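Local atomic coordinates of 3-dehydroshikimate dehydratase (Pseudomonas putida, PDB entry 5HMQ), a protein that converts 3-dehydroshikimate to protocatechuate (3,4-dihydroxybenzoate) and water with the help of a divalent metal ion, linking quinate and shikimate breakdown to aromatic metabolism. Residues C[314-319]-C[598-603]; C[529-534]-C[587-592]. All coordinates share one frame; numbering follows the deposited sequence.

Contact 1: residues C[314-319]-C[598-603]; sequences GNWLKR and FFFEII. With MG (magnesium ion), chain L.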
ATOM      1  N   GLY C 314     -29.568 -15.508   2.157  1.00 52.95           N
ATOM      2  CA  GLY C 314     -31.002 -15.279   2.161  1.00 49.32           C
ATOM      3  C   GLY C 314     -31.667 -15.749   3.438  1.00 53.67           C
ATOM      4  O   GLY C 314     -32.587 -15.101   3.937  1.00 56.81           O
ATOM      5  N   ASN C 315     -31.195 -16.865   3.998  1.00 52.28           N
ATOM      6  CA  ASN C 315     -31.737 -17.345   5.266  1.00 55.50           C
ATOM      7  C   ASN C 315     -31.493 -16.332   6.378  1.00 58.43           C
ATOM      8  O   ASN C 315     -32.393 -16.034   7.171  1.00 59.60           O
ATOM      9  CB  ASN C 315     -31.120 -18.699   5.633  1.00 53.81           C
ATOM     10  CG  ASN C 315     -31.595 -19.827   4.738  1.00 54.78           C
ATOM     11  OD1 ASN C 315     -32.584 -19.695   4.027  1.00 55.37           O
ATOM     12  ND2 ASN C 315     -30.896 -20.953   4.788  1.00 58.18           N
ATOM     13  N   TRP C 316     -30.269 -15.803   6.455  1.00 55.46           N
ATOM     14  CA  TRP C 316     -29.958 -14.742   7.403  1.00 50.98           C
ATOM     15  C   TRP C 316     -30.947 -13.595   7.259  1.00 50.58           C
ATOM     16  O   TRP C 316     -31.425 -13.045   8.253  1.00 52.86           O
ATOM     17  CB  TRP C 316     -28.525 -14.255   7.184  1.00 52.01           C
ATOM     18  CG  TRP C 316     -27.507 -15.028   7.955  1.00 50.83           C
ATOM     19  CD1 TRP C 316     -27.238 -16.362   7.850  1.00 50.71           C
ATOM     20  CD2 TRP C 316     -26.579 -14.504   8.909  1.00 48.10           C
ATOM     21  NE1 TRP C 316     -26.218 -16.707   8.704  1.00 49.72           N
ATOM     22  CE2 TRP C 316     -25.794 -15.584   9.363  1.00 48.11           C
ATOM     23  CE3 TRP C 316     -26.342 -13.230   9.434  1.00 50.29           C
ATOM     24  CZ2 TRP C 316     -24.788 -15.427  10.313  1.00 50.59           C
ATOM     25  CZ3 TRP C 316     -25.345 -13.077  10.379  1.00 53.98           C
ATOM     26  CH2 TRP C 316     -24.578 -14.169  10.807  1.00 54.17           C
ATOM     27  N   LEU C 317     -31.268 -13.229   6.020  1.00 49.34           N
ATOM     28  CA  LEU C 317     -32.148 -12.096   5.811  1.00 52.38           C
ATOM     29  C   LEU C 317     -33.614 -12.398   6.140  1.00 54.60           C
ATOM     30  O   LEU C 317     -34.309 -11.538   6.690  1.00 53.92           O
ATOM     31  CB  LEU C 317     -31.981 -11.570   4.382  1.00 50.02           C
ATOM     32  CG  LEU C 317     -30.576 -11.043   4.040  1.00 50.85           C
ATOM     33  CD1 LEU C 317     -30.361 -10.901   2.528  1.00 47.70           C
ATOM     34  CD2 LEU C 317     -30.243  -9.733   4.750  1.00 49.96           C
ATOM     35  N   LYS C 318     -34.145 -13.566   5.837  1.00 54.22           N
ATOM     36  CA  LYS C 318     -35.488 -13.842   6.407  1.00 54.13           C
ATOM     37  C   LYS C 318     -35.483 -13.939   7.943  1.00 53.64           C
ATOM     38  O   LYS C 318     -36.413 -13.429   8.582  1.00 53.62           O
ATOM     39  CB  LYS C 318     -36.173 -14.975   5.638  1.00 55.27           C
ATOM     40  CG  LYS C 318     -35.248 -16.013   5.107  1.00 60.36           C
ATOM     41  CD  LYS C 318     -35.792 -16.897   3.972  1.00 65.66           C
ATOM     42  CE  LYS C 318     -34.852 -17.907   3.425  1.00 68.30           C
ATOM     43  NZ  LYS C 318     -34.940 -19.153   4.118  1.00 70.09           N
ATOM     44  N   ARG C 319     -34.457 -14.550   8.560  1.00 50.21           N
ATOM     45  CA  ARG C 319     -34.453 -14.500  10.019  1.00 52.10           C
ATOM     46  C   ARG C 319     -34.389 -13.058  10.538  1.00 53.59           C
ATOM     47  O   ARG C 319     -34.935 -12.761  11.612  1.00 55.86           O
ATOM     48  CB  ARG C 319     -33.324 -15.329  10.587  1.00 48.41           C
ATOM     49  CG  ARG C 319     -33.372 -16.755  10.112  1.00 48.52           C
ATOM     50  CD  ARG C 319     -32.224 -17.568  10.650  1.00 53.25           C
ATOM     51  NE  ARG C 319     -32.391 -18.994  10.384  1.00 59.97           N
ATOM     52  CZ  ARG C 319     -31.678 -19.674   9.491  1.00 61.21           C
ATOM     53  NH1 ARG C 319     -30.739 -19.058   8.783  1.00 60.55           N
ATOM     54  NH2 ARG C 319     -31.890 -20.970   9.318  1.00 61.76           N
ATOM     55  N   PHE C 598     -18.870  -9.426   6.660  1.00 46.00           N
ATOM     56  CA  PHE C 598     -19.719  -8.386   7.215  1.00 48.25           C
ATOM     57  C   PHE C 598     -20.685  -8.959   8.242  1.00 49.61           C
ATOM     58  O   PHE C 598     -21.079 -10.127   8.180  1.00 48.94           O
ATOM     59  CB  PHE C 598     -20.502  -7.693   6.099  1.00 47.45           C
ATOM     60  CG  PHE C 598     -21.154  -8.647   5.133  1.00 48.10           C
ATOM     61  CD1 PHE C 598     -22.401  -9.189   5.401  1.00 49.26           C
ATOM     62  CD2 PHE C 598     -20.516  -9.000   3.954  1.00 49.62           C
ATOM     63  CE1 PHE C 598     -22.999 -10.066   4.513  1.00 51.12           C
ATOM     64  CE2 PHE C 598     -21.107  -9.876   3.062  1.00 48.21           C
ATOM     65  CZ  PHE C 598     -22.350 -10.410   3.342  1.00 51.60           C
ATOM     66  N   PHE C 599     -21.062  -8.118   9.199  1.00 49.72           N
ATOM     67  CA  PHE C 599     -22.123  -8.420  10.145  1.00 50.21           C
ATOM     68  C   PHE C 599     -23.218  -7.373  10.000  1.00 50.01           C
ATOM     69  O   PHE C 599     -23.093  -6.414   9.236  1.00 49.50           O
ATOM     70  CB  PHE C 599     -21.595  -8.473  11.589  1.00 49.91           C
ATOM     71  CG  PHE C 599     -20.914  -7.210  12.045  1.00 51.40           C
ATOM     72  CD1 PHE C 599     -19.566  -7.002  11.797  1.00 52.28           C
ATOM     73  CD2 PHE C 599     -21.614  -6.249  12.760  1.00 50.77           C
ATOM     74  CE1 PHE C 599     -18.934  -5.847  12.225  1.00 51.31           C
ATOM     75  CE2 PHE C 599     -20.987  -5.095  13.196  1.00 49.17           C
ATOM     76  CZ  PHE C 599     -19.647  -4.893  12.928  1.00 52.22           C
ATOM     77  N   PHE C 600     -24.310  -7.570  10.729  1.00 50.58           N
ATOM     78  CA  PHE C 600     -25.444  -6.665  10.660  1.00 47.84           C
ATOM     79  C   PHE C 600     -25.662  -5.992  12.007  1.00 48.63           C
ATOM     80  O   PHE C 600     -25.213  -6.475  13.051  1.00 48.68           O
ATOM     81  CB  PHE C 600     -26.718  -7.397  10.224  1.00 45.93           C
ATOM     82  CG  PHE C 600     -26.654  -7.932   8.824  1.00 47.31           C
ATOM     83  CD1 PHE C 600     -26.201  -9.215   8.580  1.00 48.26           C
ATOM     84  CD2 PHE C 600     -27.040  -7.147   7.751  1.00 48.23           C
ATOM     85  CE1 PHE C 600     -26.140  -9.710   7.291  1.00 48.40           C
ATOM     86  CE2 PHE C 600     -26.981  -7.637   6.458  1.00 49.11           C
ATOM     87  CZ  PHE C 600     -26.529  -8.920   6.229  1.00 47.97           C
ATOM     88  N   GLU C 601     -26.360  -4.860  11.966  1.00 47.05           N
ATOM     89  CA  GLU C 601     -26.645  -4.066  13.149  1.00 44.30           C
ATOM     90  C   GLU C 601     -28.079  -3.571  13.075  1.00 47.13           C
ATOM     91  O   GLU C 601     -28.546  -3.158  12.009  1.00 45.98           O
ATOM     92  CB  GLU C 601     -25.681  -2.877  13.270  1.00 46.78           C
ATOM     93  CG  GLU C 601     -25.974  -1.952  14.441  1.00 46.24           C
ATOM     94  CD  GLU C 601     -25.046  -0.753  14.487  1.00 49.13           C
ATOM     95  OE1 GLU C 601     -24.341  -0.507  13.484  1.00 52.29           O
ATOM     96  OE2 GLU C 601     -25.022  -0.052  15.523  1.00 48.87           O
ATOM     97  N   ILE C 602     -28.777  -3.632  14.206  1.00 46.57           N
ATOM     98  CA  ILE C 602     -30.122  -3.087  14.355  1.00 44.33           C
ATOM     99  C   ILE C 602     -30.065  -1.991  15.406  1.00 45.48           C
ATOM    100  O   ILE C 602     -29.562  -2.219  16.511  1.00 47.16           O
ATOM    101  CB  ILE C 602     -31.138  -4.173  14.752  1.00 45.36           C
ATOM    102  CG1 ILE C 602     -31.179  -5.280  13.699  1.00 45.75           C
ATOM    103  CG2 ILE C 602     -32.512  -3.563  14.986  1.00 45.81           C
ATOM    104  CD1 ILE C 602     -31.944  -6.512  14.131  1.00 43.80           C
ATOM    105  N   ILE C 603     -30.568  -0.805  15.062  1.00 45.56           N
ATOM    106  CA  ILE C 603     -30.472   0.360  15.931  1.00 46.04           C
ATOM    107  C   ILE C 603     -31.851   0.974  16.136  1.00 47.13           C
ATOM    108  O   ILE C 603     -32.762   0.813  15.323  1.00 49.67           O
ATOM    109  CB  ILE C 603     -29.501   1.430  15.383  1.00 45.83           C
ATOM    110  CG1 ILE C 603     -30.114   2.143  14.179  1.00 49.80           C
ATOM    111  CG2 ILE C 603     -28.171   0.814  15.006  1.00 47.83           C
ATOM    112  CD1 ILE C 603     -29.433   3.446  13.834  1.00 49.33           C
TER
HETATM  113 MG    MG L 702     -22.685   1.033  13.110  1.00 45.35          MG
HETATM  114  O   HOH W   1     -23.485   2.136  14.671  1.00 46.99           O
HETATM  115  O   HOH W   2     -20.938   2.592  12.726  1.00 46.31           O
HETATM  116  O   HOH W   3     -21.369   0.239  14.498  1.00 50.99           O
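The indole of W316 and the phenyl ring of F600 cross obliquely, with the indole at the CD1-CE1 side of the phenyl ring. The six-membered part of the indole does the touching: W316 CE3 lies 4.1 Å from F600 CD1 and equally near CE1. Further round the same phenyl ring, L317 arrives through one methyl, its CD2 standing 4.1 Å from F600 CZ, with the two side chains at about a right angle. The indole also meets F594 edge-to-face and F598 meets F594 and F303, so the contact belongs to a larger aromatic cluster. F600 projects from the strand toward helix 307-319, and with CG anti to the carbonyl carbon (chi1 -65°) its ring presents CD1 and CE1 to the indole and CZ to the leucine.

Strand alternation sends the next side chain the other way. E601 extends fully, its CG anti to the backbone N (chi1 176°), and ends at the magnesium ion, which OE1 binds at 2.3 Å. The other oxygen, OE2, accepts a hydrogen bond of 2.8 Å from water 1, itself a ligand of the same magnesium at 2.1 Å; the carboxylate thus holds the ion directly and through a water. H445 and H523 complete the protein ligands, a two-histidine, one-carboxylate set as in the dioxygenase family this domain resembles, although it shows no such activity. Two further waters bring the ligands to six.

No hydrogen bond or ion pair joins helix to strand; 134 Å² is buried between them, and the close contacts are all between carbon atoms. Such a junction depends on shape rather than direction: the side chain of F600 makes the apolar contact with the helix, while that of E601, on the opposite side of the strand, binds the metal.

Contact 2: residues C[529-534]-C[587-592]; sequences DDIFRE and FHVYTE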
ATOM      1  N   ASP C 529     -38.295   0.987  15.104  1.00 52.52           N
ATOM      2  CA  ASP C 529     -38.987   1.793  16.105  1.00 51.60           C
ATOM      3  C   ASP C 529     -38.788   1.243  17.513  1.00 47.87           C
ATOM      4  O   ASP C 529     -38.660   2.014  18.468  1.00 51.36           O
ATOM      5  CB  ASP C 529     -40.477   1.874  15.778  1.00 53.89           C
ATOM      6  CG  ASP C 529     -40.751   2.639  14.500  1.00 55.35           C
ATOM      7  OD1 ASP C 529     -39.971   3.563  14.183  1.00 57.77           O
ATOM      8  OD2 ASP C 529     -41.741   2.313  13.811  1.00 54.84           O
ATOM      9  N   ASP C 530     -38.736  -0.078  17.658  1.00 48.99           N
ATOM     10  CA  ASP C 530     -38.728  -0.732  18.964  1.00 50.76           C
ATOM     11  C   ASP C 530     -37.590  -1.743  18.981  1.00 49.23           C
ATOM     12  O   ASP C 530     -37.692  -2.807  18.361  1.00 50.74           O
ATOM     13  CB  ASP C 530     -40.071  -1.413  19.240  1.00 53.81           C
ATOM     14  CG  ASP C 530     -40.192  -1.940  20.665  1.00 53.90           C
ATOM     15  OD1 ASP C 530     -39.158  -2.215  21.311  1.00 53.03           O
ATOM     16  OD2 ASP C 530     -41.338  -2.102  21.134  1.00 55.77           O
ATOM     17  N   ILE C 531     -36.515  -1.417  19.701  1.00 48.71           N
ATOM     18  CA  ILE C 531     -35.346  -2.291  19.726  1.00 53.16           C
ATOM     19  C   ILE C 531     -35.685  -3.623  20.386  1.00 51.88           C
ATOM     20  O   ILE C 531     -35.222  -4.683  19.949  1.00 51.32           O
ATOM     21  CB  ILE C 531     -34.162  -1.588  20.422  1.00 52.94           C
ATOM     22  CG1 ILE C 531     -32.887  -2.428  20.304  1.00 52.60           C
ATOM     23  CG2 ILE C 531     -34.479  -1.277  21.882  1.00 51.71           C
ATOM     24  CD1 ILE C 531     -32.334  -2.512  18.895  1.00 51.68           C
ATOM     25  N   PHE C 532     -36.515  -3.594  21.434  1.00 54.72           N
ATOM     26  CA  PHE C 532     -36.828  -4.822  22.159  1.00 52.99           C
ATOM     27  C   PHE C 532     -37.691  -5.759  21.328  1.00 51.37           C
ATOM     28  O   PHE C 532     -37.498  -6.980  21.359  1.00 53.47           O
ATOM     29  CB  PHE C 532     -37.519  -4.494  23.480  1.00 53.24           C
ATOM     30  CG  PHE C 532     -36.621  -3.842  24.480  1.00 54.81           C
ATOM     31  CD1 PHE C 532     -35.726  -4.599  25.219  1.00 54.70           C
ATOM     32  CD2 PHE C 532     -36.673  -2.476  24.693  1.00 55.53           C
ATOM     33  CE1 PHE C 532     -34.898  -4.005  26.145  1.00 54.04           C
ATOM     34  CE2 PHE C 532     -35.847  -1.878  25.620  1.00 56.69           C
ATOM     35  CZ  PHE C 532     -34.962  -2.645  26.347  1.00 55.55           C
ATOM     36  N   ARG C 533     -38.654  -5.212  20.584  1.00 51.08           N
ATOM     37  CA  ARG C 533     -39.497  -6.059  19.748  1.00 49.58           C
ATOM     38  C   ARG C 533     -38.690  -6.707  18.630  1.00 51.20           C
ATOM     39  O   ARG C 533     -38.935  -7.863  18.266  1.00 49.57           O
ATOM     40  CB  ARG C 533     -40.657  -5.245  19.174  1.00 48.89           C
ATOM     41  CG  ARG C 533     -41.766  -6.103  18.591  1.00 50.05           C
ATOM     42  CD  ARG C 533     -42.786  -5.276  17.831  1.00 48.56           C
ATOM     43  NE  ARG C 533     -43.875  -6.109  17.330  1.00 50.92           N
ATOM     44  CZ  ARG C 533     -44.828  -5.684  16.505  1.00 52.42           C
ATOM     45  NH1 ARG C 533     -44.824  -4.430  16.074  1.00 51.60           N
ATOM     46  NH2 ARG C 533     -45.778  -6.516  16.104  1.00 51.06           N
ATOM     47  N   GLU C 534     -37.716  -5.982  18.077  1.00 50.20           N
ATOM     48  CA  GLU C 534     -36.926  -6.532  16.982  1.00 50.77           C
ATOM     49  C   GLU C 534     -35.928  -7.569  17.481  1.00 50.16           C
ATOM     50  O   GLU C 534     -35.727  -8.601  16.830  1.00 50.77           O
ATOM     51  CB  GLU C 534     -36.210  -5.410  16.233  1.00 49.99           C
ATOM     52  CG  GLU C 534     -37.155  -4.436  15.550  1.00 47.55           C
ATOM     53  CD  GLU C 534     -38.187  -5.120  14.679  1.00 49.96           C
ATOM     54  OE1 GLU C 534     -37.828  -6.066  13.948  1.00 50.57           O
ATOM     55  OE2 GLU C 534     -39.364  -4.704  14.726  1.00 52.93           O
ATOM     56  N   PHE C 587     -30.049   2.646  21.114  1.00 53.07           N
ATOM     57  CA  PHE C 587     -30.192   1.238  21.460  1.00 52.28           C
ATOM     58  C   PHE C 587     -29.863   0.433  20.214  1.00 53.41           C
ATOM     59  O   PHE C 587     -30.534   0.577  19.187  1.00 54.19           O
ATOM     60  CB  PHE C 587     -31.608   0.920  21.945  1.00 53.49           C
ATOM     61  CG  PHE C 587     -32.103   1.834  23.030  1.00 54.01           C
ATOM     62  CD1 PHE C 587     -31.728   1.633  24.347  1.00 55.54           C
ATOM     63  CD2 PHE C 587     -32.937   2.897  22.730  1.00 54.42           C
ATOM     64  CE1 PHE C 587     -32.185   2.471  25.350  1.00 56.49           C
ATOM     65  CE2 PHE C 587     -33.395   3.740  23.728  1.00 56.54           C
ATOM     66  CZ  PHE C 587     -33.018   3.527  25.038  1.00 55.24           C
ATOM     67  N   HIS C 588     -28.832  -0.402  20.298  1.00 53.25           N
ATOM     68  CA  HIS C 588     -28.392  -1.136  19.124  1.00 50.63           C
ATOM     69  C   HIS C 588     -27.832  -2.490  19.533  1.00 48.98           C
ATOM     70  O   HIS C 588     -27.346  -2.668  20.654  1.00 49.85           O
ATOM     71  CB  HIS C 588     -27.356  -0.334  18.319  1.00 50.55           C
ATOM     72  CG  HIS C 588     -26.123   0.032  19.089  1.00 52.40           C
ATOM     73  ND1 HIS C 588     -24.864   0.011  18.526  1.00 54.89           N
ATOM     74  CD2 HIS C 588     -25.954   0.440  20.369  1.00 54.35           C
ATOM     75  CE1 HIS C 588     -23.973   0.384  19.426  1.00 54.58           C
ATOM     76  NE2 HIS C 588     -24.608   0.650  20.554  1.00 53.66           N
ATOM     77  N   VAL C 589     -27.926  -3.448  18.608  1.00 47.21           N
ATOM     78  CA  VAL C 589     -27.391  -4.790  18.780  1.00 49.13           C
ATOM     79  C   VAL C 589     -26.649  -5.183  17.509  1.00 48.92           C
ATOM     80  O   VAL C 589     -26.880  -4.631  16.430  1.00 47.82           O
ATOM     81  CB  VAL C 589     -28.486  -5.831  19.098  1.00 47.83           C
ATOM     82  CG1 VAL C 589     -29.144  -5.525  20.432  1.00 50.06           C
ATOM     83  CG2 VAL C 589     -29.518  -5.879  17.979  1.00 45.24           C
ATOM     84  N   TYR C 590     -25.749  -6.151  17.649  1.00 47.65           N
ATOM     85  CA  TYR C 590     -24.960  -6.647  16.533  1.00 49.24           C
ATOM     86  C   TYR C 590     -25.153  -8.148  16.367  1.00 50.13           C
ATOM     87  O   TYR C 590     -25.358  -8.877  17.342  1.00 50.57           O
ATOM     88  CB  TYR C 590     -23.468  -6.346  16.728  1.00 50.64           C
ATOM     89  CG  TYR C 590     -23.130  -4.875  16.810  1.00 50.46           C
ATOM     90  CD1 TYR C 590     -23.043  -4.102  15.661  1.00 51.21           C
ATOM     91  CD2 TYR C 590     -22.885  -4.262  18.031  1.00 48.51           C
ATOM     92  CE1 TYR C 590     -22.726  -2.762  15.723  1.00 50.39           C
ATOM     93  CE2 TYR C 590     -22.568  -2.916  18.103  1.00 51.44           C
ATOM     94  CZ  TYR C 590     -22.492  -2.172  16.942  1.00 50.17           C
ATOM     95  OH  TYR C 590     -22.177  -0.834  16.998  1.00 52.93           O
ATOM     96  N   THR C 591     -25.084  -8.601  15.120  1.00 53.21           N
ATOM     97  CA  THR C 591     -25.004 -10.022  14.825  1.00 51.03           C
ATOM     98  C   THR C 591     -23.544 -10.452  14.732  1.00 51.25           C
ATOM     99  O   THR C 591     -22.631  -9.631  14.632  1.00 52.61           O
ATOM    100  CB  THR C 591     -25.724 -10.354  13.516  1.00 51.57           C
ATOM    101  OG1 THR C 591     -24.906  -9.960  12.407  1.00 53.09           O
ATOM    102  CG2 THR C 591     -27.052  -9.626  13.434  1.00 52.34           C
ATOM    103  N   GLU C 592     -23.327 -11.762  14.756  1.00 52.38           N
ATOM    104  CA  GLU C 592     -22.019 -12.291  14.424  1.00 52.75           C
ATOM    105  C   GLU C 592     -21.736 -12.033  12.946  1.00 55.16           C
ATOM    106  O   GLU C 592     -22.659 -11.806  12.161  1.00 57.41           O
ATOM    107  CB  GLU C 592     -21.949 -13.787  14.722  1.00 49.97           C
ATOM    108  CG  GLU C 592     -22.040 -14.136  16.196  1.00 53.16           C
ATOM    109  CD  GLU C 592     -22.024 -15.633  16.435  1.00 57.59           C
ATOM    110  OE1 GLU C 592     -22.446 -16.386  15.532  1.00 59.99           O
ATOM    111  OE2 GLU C 592     -21.596 -16.058  17.530  1.00 60.56           O
TER
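F587 receives I531 chiefly at its CB: I531 CG2 comes within 3.6 Å of F587 CB and is also near the ring carbon CG, and the phenyl group turns from the isoleucine to pack on F566 and L570 of helix 564-572. The isoleucine's longer branch, with CG1 anti to the backbone N (chi1 -173°), reaches to the strand backbone, leaving I531 CD1 3.6 Å from F587 O in a packing contact. H588 offers that methyl only its main chain, at CA; its ring lies on the other side of the strand, where ND1 bonds to E601 OE2 and NE2 to N616, a second-shell position behind the magnesium ligand. V589 turns back to the helix, and its CG2 is a looser neighbour of I531 CD1, at 4.5 Å.

Helix 531-541, next after strand 520-528, is thereby packed on the mixed sheet of the second vicinal oxygen chelate (glyoxalase-like) domain. D530 caps this helix: its OD1 accepts from R533 N at 3.1 Å, met from well above the carboxylate plane, and more weakly from F532 N.

Further on, Y590 brings its hydroxyl into the plane of the H588 ring, at its edge. T591 OG1 donates to E592 O at 2.9 Å and accepts from F600 N.

How the contacts relate
Contacts 1 and 2 have centres 11 Å apart and share one mixed sheet, in which strands 585-590 and 599-606 are antiparallel neighbours. Residues 314-319 come first in the chain, then 529-534, 587-592 and 598-603, so contact 1 encloses contact 2. Their strands are tied by V589 N to I602 O (2.9 Å) and T591 N to F600 O (3.0 Å). Contact 2 is local to the second vicinal oxygen chelate domain, which holds helix 531-541, whereas contact 1 brings helix 307-319 of the first such domain against the second domain's sheet. Together they show helices from both domains packed beside adjoining strands that supply a magnesium ligand and its second-shell histidine.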